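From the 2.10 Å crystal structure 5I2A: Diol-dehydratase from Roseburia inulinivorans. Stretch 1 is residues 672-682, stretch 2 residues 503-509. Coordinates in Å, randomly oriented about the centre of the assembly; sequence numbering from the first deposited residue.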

# COMPACT_ATOMS: atom_id res chain seq x y z
N TYR A 672 -11.40 -32.43 -13.59
CA TYR A 672 -11.24 -31.30 -14.50
C TYR A 672 -12.17 -30.13 -14.16
O TYR A 672 -11.82 -28.99 -14.41
CB TYR A 672 -11.48 -31.72 -15.94
CG TYR A 672 -10.25 -32.24 -16.67
CD1 TYR A 672 -9.02 -31.63 -16.53
CD2 TYR A 672 -10.35 -33.35 -17.50
CE1 TYR A 672 -7.90 -32.10 -17.22
CE2 TYR A 672 -9.24 -33.84 -18.19
CZ TYR A 672 -8.03 -33.21 -18.05
OH TYR A 672 -6.95 -33.71 -18.73
N PHE A 673 -13.35 -30.41 -13.61
CA PHE A 673 -14.27 -29.34 -13.19
C PHE A 673 -13.65 -28.47 -12.10
O PHE A 673 -14.11 -27.35 -11.83
CB PHE A 673 -15.61 -29.92 -12.70
CG PHE A 673 -16.50 -30.42 -13.80
CD1 PHE A 673 -16.14 -30.29 -15.13
CD2 PHE A 673 -17.72 -31.01 -13.50
CE1 PHE A 673 -16.97 -30.74 -16.15
CE2 PHE A 673 -18.55 -31.47 -14.51
CZ PHE A 673 -18.17 -31.33 -15.84
N TYR A 674 -12.61 -28.99 -11.46
CA TYR A 674 -11.88 -28.24 -10.44
C TYR A 674 -10.55 -27.71 -10.98
O TYR A 674 -10.24 -26.54 -10.82
CB TYR A 674 -11.63 -29.11 -9.20
CG TYR A 674 -10.90 -28.39 -8.08
CD1 TYR A 674 -11.57 -27.47 -7.27
CD2 TYR A 674 -9.56 -28.63 -7.82
CE1 TYR A 674 -10.91 -26.81 -6.25
CE2 TYR A 674 -8.89 -27.98 -6.78
CZ TYR A 674 -9.57 -27.08 -6.00
OH TYR A 674 -8.92 -26.42 -4.99
N THR A 675 -9.79 -28.57 -11.65
CA THR A 675 -8.42 -28.21 -12.04
C THR A 675 -8.34 -27.30 -13.27
O THR A 675 -7.43 -26.50 -13.37
CB THR A 675 -7.57 -29.47 -12.32
OG1 THR A 675 -8.17 -30.25 -13.35
CG2 THR A 675 -7.44 -30.32 -11.04
N ARG A 676 -9.27 -27.41 -14.21
CA ARG A 676 -9.19 -26.59 -15.40
C ARG A 676 -9.59 -25.14 -15.15
O ARG A 676 -8.89 -24.24 -15.60
CB ARG A 676 -10.02 -27.18 -16.53
CG ARG A 676 -9.16 -27.54 -17.71
CD ARG A 676 -9.94 -28.23 -18.80
NE ARG A 676 -9.11 -29.25 -19.42
CZ ARG A 676 -9.59 -30.40 -19.88
NH1 ARG A 676 -10.89 -30.66 -19.79
NH2 ARG A 676 -8.77 -31.27 -20.45
N PRO A 677 -10.71 -24.90 -14.45
CA PRO A 677 -11.01 -23.49 -14.18
C PRO A 677 -9.90 -22.80 -13.37
O PRO A 677 -9.55 -21.65 -13.66
CB PRO A 677 -12.31 -23.55 -13.38
CG PRO A 677 -12.96 -24.81 -13.83
CD PRO A 677 -11.82 -25.78 -14.01
N LEU A 678 -9.34 -23.51 -12.40
CA LEU A 678 -8.38 -22.87 -11.51
C LEU A 678 -7.16 -22.31 -12.26
O LEU A 678 -6.70 -21.22 -11.91
CB LEU A 678 -7.92 -23.84 -10.43
CG LEU A 678 -8.78 -23.71 -9.17
CD1 LEU A 678 -8.48 -24.88 -8.26
CD2 LEU A 678 -8.55 -22.36 -8.44
N GLU A 679 -6.66 -23.02 -13.27
CA GLU A 679 -5.44 -22.57 -13.96
C GLU A 679 -5.65 -21.27 -14.76
O GLU A 679 -4.69 -20.72 -15.27
CB GLU A 679 -4.89 -23.65 -14.89
CG GLU A 679 -5.76 -23.93 -16.12
CD GLU A 679 -5.16 -24.97 -17.08
OE1 GLU A 679 -5.82 -25.27 -18.09
OE2 GLU A 679 -4.04 -25.47 -16.84
N THR A 680 -6.88 -20.78 -14.83
CA THR A 680 -7.16 -19.53 -15.55
C THR A 680 -7.16 -18.30 -14.64
O THR A 680 -7.17 -17.19 -15.14
CB THR A 680 -8.53 -19.58 -16.29
OG1 THR A 680 -9.59 -19.49 -15.34
CG2 THR A 680 -8.70 -20.88 -17.11
N PHE A 681 -7.18 -18.48 -13.32
CA PHE A 681 -7.27 -17.32 -12.41
C PHE A 681 -5.90 -16.79 -12.02
O PHE A 681 -4.92 -17.52 -12.03
CB PHE A 681 -8.08 -17.69 -11.15
CG PHE A 681 -9.54 -17.90 -11.42
CD1 PHE A 681 -10.40 -16.82 -11.54
CD2 PHE A 681 -10.04 -19.17 -11.61
CE1 PHE A 681 -11.74 -17.01 -11.82
CE2 PHE A 681 -11.38 -19.37 -11.88
CZ PHE A 681 -12.23 -18.29 -12.00
N LYS A 682 -5.85 -15.51 -11.65
CA LYS A 682 -4.59 -14.85 -11.33
C LYS A 682 -4.63 -14.27 -9.93
O LYS A 682 -5.70 -14.02 -9.38
CB LYS A 682 -4.29 -13.74 -12.34
CG LYS A 682 -4.29 -14.22 -13.78
CD LYS A 682 -4.11 -13.05 -14.73
CE LYS A 682 -4.27 -13.50 -16.18
NZ LYS A 682 -4.11 -12.36 -17.14
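Stretch 2 (503-509) NIELMVN

Stretch 2, Asn503 to Asn509, is helical throughout, part of a helix that extends beyond it in both directions. Its backbone bonds follow the i to i+4 pattern, as in Val508 N to Ile504 O at 3.0 Å. Stretch 1 enters as a kinked helix and passes through a type I turn from Leu678 to Phe681. The two helices run in broadly the same direction. Their axes cross at -46° and come within 10.6 Å of each other. In register, the CA atoms of Leu678 and Ile504 lie 7.4 Å apart, as do those of Phe681 and Val508.

No hydrogen bond links the stretches. The contact rests on apolar packing and buries 405 Å² in total. Ile504, Met507 and Val508 all point toward stretch 1.

The aliphatic contacts centre on Leu678 and Pro677. Leu678 CD2 is 3.9 Å from Ile504 CG2, 4.2 Å from Val508 CG2 and 4.3 Å from Met507 CE. Ile504 CD1 lies 4.4 Å from Pro677 CB.

Two rings of stretch 1 also pack against stretch 2. Ile504 CD1 lies 4.0 Å from Tyr674 CD1, and Met507 CE lies 4.0 Å from Tyr674 CE1; both methyls meet the ring obliquely. Phe681 makes the CH-pi contact with Val508, which the turn places beside it. Val508 CG2 sits over one face of the Phe681 ring, 4.0 Å from the centroid and 24° off the normal. Two further contacts reach the Phe681 ring obliquely: Glu505 CG is 4.0 Å from Phe681 CE1, and Ile504 CG2 is 4.2 Å from Phe681 CE2.

Two methyls also touch polar atoms. Ile504 CD1 packs against backbone, 3.4 Å from Phe673 O. Met507 CE is 3.7 Å from Tyr674 OH, a hydroxyl hydrogen-bonded elsewhere in the structure.

Within stretch 1, Thr680 OG1 donates to Pro677 O at 2.7 Å, tying the turn to the residue just before it.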

# COMPACT_ATOMS: atom_id res chain seq x y z
N ASN A 503 -18.42 -21.45 -7.13
CA ASN A 503 -17.78 -21.48 -5.82
C ASN A 503 -16.26 -21.46 -5.88
O ASN A 503 -15.61 -20.94 -4.98
CB ASN A 503 -18.29 -22.68 -5.04
CG ASN A 503 -19.66 -22.42 -4.48
OD1 ASN A 503 -19.80 -21.66 -3.52
ND2 ASN A 503 -20.69 -23.00 -5.10
N ILE A 504 -15.69 -21.97 -6.96
CA ILE A 504 -14.25 -21.84 -7.16
C ILE A 504 -13.85 -20.37 -7.27
O ILE A 504 -12.86 -19.94 -6.69
CB ILE A 504 -13.79 -22.59 -8.42
CG1 ILE A 504 -13.80 -24.10 -8.16
CG2 ILE A 504 -12.39 -22.15 -8.84
CD1 ILE A 504 -13.70 -24.92 -9.44
N GLU A 505 -14.64 -19.59 -8.01
CA GLU A 505 -14.30 -18.19 -8.20
C GLU A 505 -14.39 -17.40 -6.88
O GLU A 505 -13.60 -16.48 -6.64
CB GLU A 505 -15.20 -17.55 -9.27
CG GLU A 505 -14.83 -16.09 -9.52
CD GLU A 505 -15.40 -15.53 -10.83
OE1 GLU A 505 -16.27 -16.19 -11.44
OE2 GLU A 505 -14.97 -14.43 -11.24
N LEU A 506 -15.35 -17.76 -6.03
CA LEU A 506 -15.43 -17.17 -4.70
C LEU A 506 -14.21 -17.52 -3.84
O LEU A 506 -13.76 -16.70 -3.03
CB LEU A 506 -16.71 -17.63 -4.00
CG LEU A 506 -18.01 -17.14 -4.67
CD1 LEU A 506 -19.23 -17.55 -3.86
CD2 LEU A 506 -17.96 -15.63 -4.84
N MET A 507 -13.69 -18.73 -3.99
CA MET A 507 -12.49 -19.13 -3.28
C MET A 507 -11.31 -18.27 -3.75
O MET A 507 -10.49 -17.86 -2.94
CB MET A 507 -12.18 -20.62 -3.50
CG MET A 507 -10.90 -21.08 -2.79
SD MET A 507 -10.59 -22.84 -2.94
CE MET A 507 -10.49 -23.12 -4.70
N VAL A 508 -11.25 -18.00 -5.05
CA VAL A 508 -10.22 -17.12 -5.61
C VAL A 508 -10.36 -15.72 -4.97
O VAL A 508 -9.38 -15.11 -4.57
CB VAL A 508 -10.30 -17.05 -7.16
CG1 VAL A 508 -9.35 -15.99 -7.73
CG2 VAL A 508 -10.02 -18.44 -7.78
N ASN A 509 -11.59 -15.25 -4.84
CA ASN A 509 -11.83 -13.98 -4.17
C ASN A 509 -11.28 -13.97 -2.73
O ASN A 509 -10.61 -13.03 -2.33
CB ASN A 509 -13.33 -13.64 -4.17
CG ASN A 509 -13.64 -12.28 -3.56
OD1 ASN A 509 -13.97 -12.19 -2.38
ND2 ASN A 509 -13.52 -11.22 -4.36